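Local coordinates for Alpha/beta hydrolase fold protein (Ochrobactrum, PDB 4G9E) that hydrolyses the lactone ring of N-acyl homoserine lactones, and is captured here with N-butanoyl-L-homoserine, a ring-opened acyl homoserine, bound in its pocket, at residues His31-Ser36 with Ala145-Glu150; Gly125-Ala130 with Gln136-Gly141. All blocks are in the same frame, centred on the assembly; numbering follows the deposited sequence. Where two conformers were deposited one is given.

Contact 1: residues His31-Ser36 with Ala145-Glu150. With C4L (N-butanoyl-L-homoserine), chain C.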
ATOM      1  N   HIS A  31      -0.884  -0.797   3.888  1.00  6.94           N
ATOM      2  CA  HIS A  31      -1.663  -1.964   3.490  1.00  7.00           C
ATOM      3  C   HIS A  31      -2.761  -1.648   2.474  1.00  7.54           C
ATOM      4  O   HIS A  31      -3.019  -0.491   2.123  1.00  8.60           O
ATOM      5  CB  HIS A  31      -2.256  -2.638   4.725  1.00  7.95           C
ATOM      6  CG  HIS A  31      -3.322  -1.830   5.406  1.00  7.51           C
ATOM      7  ND1 HIS A  31      -4.611  -1.727   4.921  1.00  8.08           N
ATOM      8  CD2 HIS A  31      -3.290  -1.094   6.544  1.00  7.90           C
ATOM      9  CE1 HIS A  31      -5.320  -0.954   5.727  1.00  8.48           C
ATOM     10  NE2 HIS A  31      -4.545  -0.559   6.721  1.00  8.66           N
ATOM     11  N   GLY A  32      -3.407  -2.712   2.009  1.00  8.46           N
ATOM     12  CA  GLY A  32      -4.419  -2.620   0.976  1.00  9.95           C
ATOM     13  C   GLY A  32      -5.849  -2.551   1.472  1.00  8.75           C
ATOM     14  O   GLY A  32      -6.124  -2.483   2.671  1.00  8.71           O
ATOM     15  N   ASN A  33      -6.762  -2.560   0.513  1.00  8.80           N
ATOM     16  CA  ASN A  33      -8.193  -2.482   0.762  1.00  9.30           C
ATOM     17  C   ASN A  33      -8.639  -3.594   1.711  1.00  9.28           C
ATOM     18  O   ASN A  33      -8.432  -4.780   1.435  1.00 10.17           O
ATOM     19  CB  ASN A  33      -8.897  -2.618  -0.585  1.00  9.95           C
ATOM     20  CG  ASN A  33     -10.384  -2.357  -0.517  1.00 10.64           C
ATOM     21  OD1 ASN A  33     -11.050  -2.625   0.488  1.00 10.97           O
ATOM     22  ND2 ASN A  33     -10.921  -1.848  -1.615  1.00 10.88           N
ATOM     23  N   SER A  34      -9.234  -3.200   2.836  1.00  9.68           N
ATOM     24  CA  SER A  34      -9.801  -4.140   3.806  1.00  9.90           C
ATOM     25  C   SER A  34      -8.753  -4.981   4.521  1.00  9.76           C
ATOM     26  O   SER A  34      -9.077  -6.014   5.106  1.00 11.49           O
ATOM     27  CB  SER A  34     -10.879  -5.032   3.164  1.00 10.26           C
ATOM     28  OG  SER A  34     -11.915  -4.235   2.592  1.00 11.20           O
ATOM     29  N   SER A  35      -7.502  -4.528   4.484  1.00  9.47           N
ATOM     30  CA  SER A  35      -6.425  -5.251   5.145  1.00  9.80           C
ATOM     31  C   SER A  35      -6.009  -4.520   6.418  1.00  9.21           C
ATOM     32  O   SER A  35      -6.799  -3.786   7.015  1.00  9.75           O
ATOM     33  CB  SER A  35      -5.242  -5.451   4.192  1.00 10.31           C
ATOM     34  OG  SER A  35      -4.313  -6.379   4.716  1.00 11.20           O
ATOM     35  N   SER A  36      -4.762  -4.739   6.823  0.60  9.30           N
ATOM     36  CA  SER A  36      -4.209  -4.198   8.056  0.60  9.67           C
ATOM     37  C   SER A  36      -2.689  -4.224   7.942  0.60  9.36           C
ATOM     38  O   SER A  36      -2.143  -5.025   7.184  0.60  9.11           O
ATOM     39  CB  SER A  36      -4.634  -5.077   9.234  0.60 10.14           C
ATOM     40  OG  SER A  36      -3.869  -4.812  10.397  0.60 10.81           O
ATOM     41  N   ALA A 145     -14.679  -6.572  -8.270  1.00 18.48           N
ATOM     42  CA  ALA A 145     -15.953  -5.890  -8.091  1.00 18.95           C
ATOM     43  C   ALA A 145     -16.236  -5.580  -6.622  1.00 18.81           C
ATOM     44  O   ALA A 145     -16.946  -4.628  -6.307  1.00 22.67           O
ATOM     45  CB  ALA A 145     -17.080  -6.721  -8.688  1.00 20.45           C
ATOM     46  N   LEU A 146     -15.684  -6.390  -5.726  1.00 15.82           N
ATOM     47  CA  LEU A 146     -15.902  -6.218  -4.291  1.00 14.40           C
ATOM     48  C   LEU A 146     -15.139  -5.032  -3.695  1.00 14.38           C
ATOM     49  O   LEU A 146     -15.471  -4.570  -2.606  1.00 14.39           O
ATOM     50  CB  LEU A 146     -15.522  -7.493  -3.532  1.00 14.72           C
ATOM     51  CG  LEU A 146     -16.423  -8.705  -3.763  1.00 16.33           C
ATOM     52  CD1 LEU A 146     -15.871  -9.912  -3.020  1.00 16.80           C
ATOM     53  CD2 LEU A 146     -17.850  -8.410  -3.325  1.00 17.58           C
ATOM     54  N   ALA A 147     -14.108  -4.561  -4.394  1.00 14.52           N
ATOM     55  CA  ALA A 147     -13.267  -3.473  -3.886  1.00 14.34           C
ATOM     56  C   ALA A 147     -14.068  -2.235  -3.473  1.00 13.20           C
ATOM     57  O   ALA A 147     -13.694  -1.527  -2.539  1.00 12.82           O
ATOM     58  CB  ALA A 147     -12.198  -3.098  -4.907  1.00 15.60           C
ATOM     59  N   GLY A 148     -15.169  -1.983  -4.176  1.00 13.61           N
ATOM     60  CA  GLY A 148     -16.007  -0.826  -3.905  1.00 13.97           C
ATOM     61  C   GLY A 148     -17.375  -1.155  -3.345  1.00 14.15           C
ATOM     62  O   GLY A 148     -18.264  -0.308  -3.342  1.00 15.09           O
ATOM     63  N   GLN A 149     -17.544  -2.384  -2.869  1.00 13.82           N
ATOM     64  CA  GLN A 149     -18.830  -2.833  -2.345  1.00 14.79           C
ATOM     65  C   GLN A 149     -18.885  -2.684  -0.829  1.00 13.90           C
ATOM     66  O   GLN A 149     -18.061  -3.252  -0.119  1.00 14.83           O
ATOM     67  CB  GLN A 149     -19.078  -4.288  -2.735  1.00 16.86           C
ATOM     68  CG  GLN A 149     -20.421  -4.843  -2.279  1.00 18.25           C
ATOM     69  CD  GLN A 149     -20.697  -6.203  -2.878  1.00 20.35           C
ATOM     70  OE1 GLN A 149     -20.705  -6.360  -4.098  1.00 22.60           O
ATOM     71  NE2 GLN A 149     -20.898  -7.202  -2.024  1.00 20.51           N
ATOM     72  N   GLU A 150     -19.862  -1.929  -0.333  1.00 14.69           N
ATOM     73  CA  GLU A 150     -19.944  -1.674   1.101  1.00 14.62           C
ATOM     74  C   GLU A 150     -20.250  -2.917   1.930  1.00 16.19           C
ATOM     75  O   GLU A 150     -19.553  -3.206   2.903  1.00 16.81           O
ATOM     76  CB  GLU A 150     -20.960  -0.576   1.419  1.00 15.22           C
ATOM     77  CG  GLU A 150     -21.204  -0.451   2.907  1.00 14.62           C
ATOM     78  CD  GLU A 150     -21.947   0.803   3.286  1.00 17.85           C
ATOM     79  OE1 GLU A 150     -22.029   1.727   2.455  1.00 21.25           O
ATOM     80  OE2 GLU A 150     -22.448   0.867   4.426  1.00 19.00           O
TER
HETATM   81  O1  C4L C 301      -5.952  -4.961  -2.638  0.72  9.92           O
HETATM   82  C4  C4L C 301      -6.366  -3.794  -2.835  0.85  9.36           C
HETATM   83  O2  C4L C 301      -6.034  -2.817  -2.128  0.85  8.67           O
HETATM   84  C3  C4L C 301      -7.337  -3.537  -3.964  0.91 10.65           C
HETATM   85  C2  C4L C 301      -7.197  -4.589  -5.073  0.84 11.51           C
HETATM   86  C1  C4L C 301      -8.430  -4.660  -5.959  0.63 12.25           C
HETATM   87  O3  C4L C 301      -9.519  -5.261  -5.241  0.69 12.69           O
HETATM   88  N1  C4L C 301      -7.150  -2.215  -4.572  0.94 10.48           N
HETATM   89  C5  C4L C 301      -7.991  -1.200  -4.354  0.91  9.72           C
HETATM   90  O4  C4L C 301      -8.989  -1.289  -3.650  0.84  9.91           O
HETATM   91  C6  C4L C 301      -7.673   0.107  -5.044  1.00 10.69           C
HETATM   92  C7  C4L C 301      -8.932   0.641  -5.719  0.65 12.02           C
HETATM   93  C8  C4L C 301      -9.424  -0.265  -6.840  0.71 12.15           C

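Contact 2: residues Gly125-Ala130 with Gln136-Gly141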
ATOM      1  N   GLY A 125       0.922  -4.351  -6.606  1.00  7.71           N
ATOM      2  CA  GLY A 125      -0.513  -4.526  -6.743  1.00  8.02           C
ATOM      3  C   GLY A 125      -1.240  -3.254  -7.142  1.00  8.01           C
ATOM      4  O   GLY A 125      -2.442  -3.148  -6.936  1.00  8.35           O
ATOM      5  N   THR A 126      -0.513  -2.314  -7.742  1.00  7.65           N
ATOM      6  CA  THR A 126      -0.997  -0.964  -8.018  1.00  7.55           C
ATOM      7  C   THR A 126      -0.664  -0.544  -9.441  1.00  7.76           C
ATOM      8  O   THR A 126       0.500  -0.325  -9.762  1.00  8.48           O
ATOM      9  CB  THR A 126      -0.284   0.033  -7.089  1.00  7.75           C
ATOM     10  OG1 THR A 126      -0.467  -0.352  -5.723  1.00  8.20           O
ATOM     11  CG2 THR A 126      -0.783   1.458  -7.301  1.00  7.84           C
ATOM     12  N   PRO A 127      -1.688  -0.393 -10.296  1.00  8.53           N
ATOM     13  CA  PRO A 127      -1.459   0.228 -11.601  1.00  8.94           C
ATOM     14  C   PRO A 127      -1.741   1.729 -11.496  1.00  8.47           C
ATOM     15  O   PRO A 127      -2.866   2.114 -11.176  1.00  8.97           O
ATOM     16  CB  PRO A 127      -2.512  -0.443 -12.484  1.00 10.09           C
ATOM     17  CG  PRO A 127      -3.654  -0.733 -11.550  1.00 10.32           C
ATOM     18  CD  PRO A 127      -3.078  -0.860 -10.147  1.00  9.18           C
ATOM     19  N   PRO A 128      -0.733   2.581 -11.735  1.00  8.55           N
ATOM     20  CA  PRO A 128      -1.035   4.015 -11.743  1.00  8.60           C
ATOM     21  C   PRO A 128      -1.957   4.292 -12.924  1.00  9.80           C
ATOM     22  O   PRO A 128      -1.601   3.990 -14.063  1.00 12.28           O
ATOM     23  CB  PRO A 128       0.344   4.659 -11.934  1.00  9.34           C
ATOM     24  CG  PRO A 128       1.320   3.623 -11.430  1.00  9.73           C
ATOM     25  CD  PRO A 128       0.708   2.322 -11.889  1.00  9.07           C
ATOM     26  N   VAL A 129      -3.152   4.799 -12.646  1.00  9.67           N
ATOM     27  CA  VAL A 129      -4.154   5.029 -13.677  1.00  9.70           C
ATOM     28  C   VAL A 129      -4.806   6.377 -13.479  1.00  9.70           C
ATOM     29  O   VAL A 129      -5.032   6.797 -12.353  1.00 10.50           O
ATOM     30  CB  VAL A 129      -5.277   3.953 -13.659  1.00 10.45           C
ATOM     31  CG1 VAL A 129      -4.784   2.643 -14.235  1.00 11.55           C
ATOM     32  CG2 VAL A 129      -5.841   3.759 -12.254  1.00 12.02           C
ATOM     33  N   ALA A 130      -5.089   7.056 -14.585  1.00 10.67           N
ATOM     34  CA  ALA A 130      -6.016   8.171 -14.572  1.00 11.27           C
ATOM     35  C   ALA A 130      -7.408   7.572 -14.409  1.00 10.97           C
ATOM     36  O   ALA A 130      -7.609   6.381 -14.657  1.00 11.56           O
ATOM     37  CB  ALA A 130      -5.922   8.945 -15.868  1.00 12.38           C
ATOM     38  N   GLN A 136      -8.654  -0.388 -17.890  1.00 12.75           N
ATOM     39  CA  GLN A 136      -7.430  -0.859 -18.535  1.00 12.98           C
ATOM     40  C   GLN A 136      -6.398  -1.404 -17.552  1.00 12.52           C
ATOM     41  O   GLN A 136      -5.709  -2.374 -17.841  1.00 13.86           O
ATOM     42  CB  GLN A 136      -6.797   0.258 -19.360  1.00 14.85           C
ATOM     43  CG  GLN A 136      -7.645   0.708 -20.528  1.00 18.14           C
ATOM     44  CD  GLN A 136      -7.194   2.039 -21.082  1.00 23.04           C
ATOM     45  OE1 GLN A 136      -6.038   2.202 -21.469  1.00 25.64           O
ATOM     46  NE2 GLN A 136      -8.105   3.006 -21.117  1.00 24.97           N
ATOM     47  N   GLY A 137      -6.286  -0.778 -16.390  1.00 11.66           N
ATOM     48  CA  GLY A 137      -5.237  -1.139 -15.455  1.00 12.49           C
ATOM     49  C   GLY A 137      -5.561  -2.335 -14.585  1.00 11.52           C
ATOM     50  O   GLY A 137      -4.658  -2.999 -14.073  1.00 12.40           O
ATOM     51  N   PHE A 138      -6.853  -2.592 -14.407  1.00 11.38           N
ATOM     52  CA  PHE A 138      -7.331  -3.675 -13.566  1.00 11.62           C
ATOM     53  C   PHE A 138      -8.022  -4.740 -14.398  1.00 12.85           C
ATOM     54  O   PHE A 138      -8.630  -4.444 -15.425  1.00 14.51           O
ATOM     55  CB  PHE A 138      -8.314  -3.162 -12.510  1.00 11.56           C
ATOM     56  CG  PHE A 138      -7.688  -2.262 -11.478  1.00 11.27           C
ATOM     57  CD1 PHE A 138      -7.044  -2.796 -10.374  1.00 11.84           C
ATOM     58  CD2 PHE A 138      -7.750  -0.880 -11.608  1.00 11.03           C
ATOM     59  CE1 PHE A 138      -6.471  -1.966  -9.418  1.00 11.37           C
ATOM     60  CE2 PHE A 138      -7.167  -0.048 -10.654  1.00 11.25           C
ATOM     61  CZ  PHE A 138      -6.536  -0.595  -9.561  1.00 11.28           C
ATOM     62  N   LYS A 139      -7.935  -5.977 -13.927  1.00 13.66           N
ATOM     63  CA  LYS A 139      -8.644  -7.090 -14.527  1.00 14.27           C
ATOM     64  C   LYS A 139     -10.061  -7.128 -13.977  1.00 14.21           C
ATOM     65  O   LYS A 139     -10.266  -7.168 -12.770  1.00 15.26           O
ATOM     66  CB  LYS A 139      -7.926  -8.400 -14.194  1.00 14.40           C
ATOM     67  CG  LYS A 139      -6.548  -8.547 -14.821  1.00 14.85           C
ATOM     68  CD  LYS A 139      -5.887  -9.841 -14.380  1.00 15.54           C
ATOM     69  CE  LYS A 139      -4.504 -10.021 -14.997  1.00 16.66           C
ATOM     70  NZ  LYS A 139      -4.539 -10.175 -16.482  1.00 16.53           N
ATOM     71  N   SER A 140     -11.038  -7.106 -14.875  0.84 14.46           N
ATOM     72  CA  SER A 140     -12.430  -7.260 -14.492  0.84 14.81           C
ATOM     73  C   SER A 140     -12.652  -8.639 -13.880  0.84 15.44           C
ATOM     74  O   SER A 140     -12.148  -9.633 -14.393  0.84 16.62           O
ATOM     75  CB  SER A 140     -13.316  -7.101 -15.723  0.84 15.65           C
ATOM     76  OG  SER A 140     -14.664  -7.421 -15.435  0.84 17.29           O
ATOM     77  N   GLY A 141     -13.406  -8.699 -12.786  1.00 15.68           N
ATOM     78  CA  GLY A 141     -13.719  -9.968 -12.159  1.00 17.36           C
ATOM     79  C   GLY A 141     -14.539  -9.780 -10.900  1.00 17.14           C
ATOM     80  O   GLY A 141     -14.738  -8.652 -10.448  1.00 17.38           O
TER

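Contact 1: residues His31-Ser36 with Ala145-Glu150
The amide nitrogen of Asn33 meets the backbone carbonyl of Ala147, and almost the whole meeting of His31-Ser36 with Ala145-Glu150 rests on that pair. Asn33 ND2 donates to Ala147 O over 2.9 Å; the acceptor lies close to the plane of the amide, and the N-H arrives on a lone pair of the carbonyl. The second N-H of the same nitrogen serves the ligand, running nearly straight to the acyl carbonyl O4 of C4L, 2.9 Å from Asn33 ND2. With CG anti to the backbone N (chi1 -172°), the amide extends toward the 145-150 loop and spans loop and ligand together.

Ser34 OG donates to Asn33 OD1 at 2.8 Å and, with the two bonds of ND2, restrains the amide from flipping; that hydroxyl is itself bonded to Arg185 of helix 182-194. Further back, two bonds to Gly32 O brace the type II turn from Gly32 to Ser35: one from Ser35 N, the other from His31 ND1, 2.8 Å away in the plane of the imidazole.

Van der Waals contact adds little: Ala147 CB lies 3.7 Å from Asn33 ND2 and 3.5 Å from C4L O3, so the methyl touches both the amide and the hydroxyl end of the ligand. Tyr160 and Met188 also pack against the Asn33 side chain.

The main chain makes its own bond to the ligand, from Asn33 N to the carboxylate oxygen C4L O2 at 2.8 Å, with an N-H...O angle of 175°. Leu103 N, just after the serine of a probable nucleophile elbow, is hydrogen-bonded to the ligand as well. Such backbone N-H groups are the usual components of the alpha/beta hydrolase oxyanion hole, and the N-H of Asn33, in the turn after strand 24-30, is consistent with that role.

Contact 2: residues Gly125-Ala130 with Gln136-Gly141
Pro127 presses its ring onto Gly137 and Phe138, where helix 134-137 gives way to extended chain. Traced from CB outward, the proline first meets backbone: Pro127 CB lies 3.7 Å from Gly137 O. The next atom meets both residues. Pro127 CG is 3.5 Å from Gly137 O and stands over one face of the Phe138 ring, 3.7 Å from its centroid and 18° off the normal, a CH-pi contact shifted toward the rim. Pro127 CD then reaches the far end of the phenyl, 3.5 Å from Phe138 CZ, before the ring returns to its own backbone N. The two side chains cross at about a right angle. Phe138 CG, anti to the carbonyl carbon (chi1 -67°), carries the ring to Pro127, and chi2 of -84° turns its face to the proline.

Val129 borders the same patch, with CG1 at 4.0 Å from Gly137 CA and CG2 more loosely placed near Phe138 CE2. Gly137, which carries no side chain, brings its main chain close to Pro127 and Val129. Phe192 of helix 182-194 touches Val129 and Phe138.

No hydrogen bond joins the two segments. Apart from the proline's contact with the Gly137 carbonyl, the packing is dispersion and CH-pi attraction between buried apolar groups, and it places Phe138, a pocket residue touching C4L, against the 125-130 loop.

In the fold
The two contacts lie 14 Å apart, centre to centre, and illustrate how an alpha/beta hydrolase builds a pocket over its sheet. Segments 31-36 and 125-130 follow the parallel strands 24-30 and 120-124, which flank strand 97-101 in the sheet. Their partners, 145-150 and 136-141 respectively, come from the chain between strands 120-124 and 211-216, where this family commonly inserts its cap. Contact 2 is a short loop closed on itself, nested within the long loop closed by contact 1. Both reach the ligand, contact 1 through polar bonds and contact 2 through an apolar ring, joining core loops to what is probably the cap region.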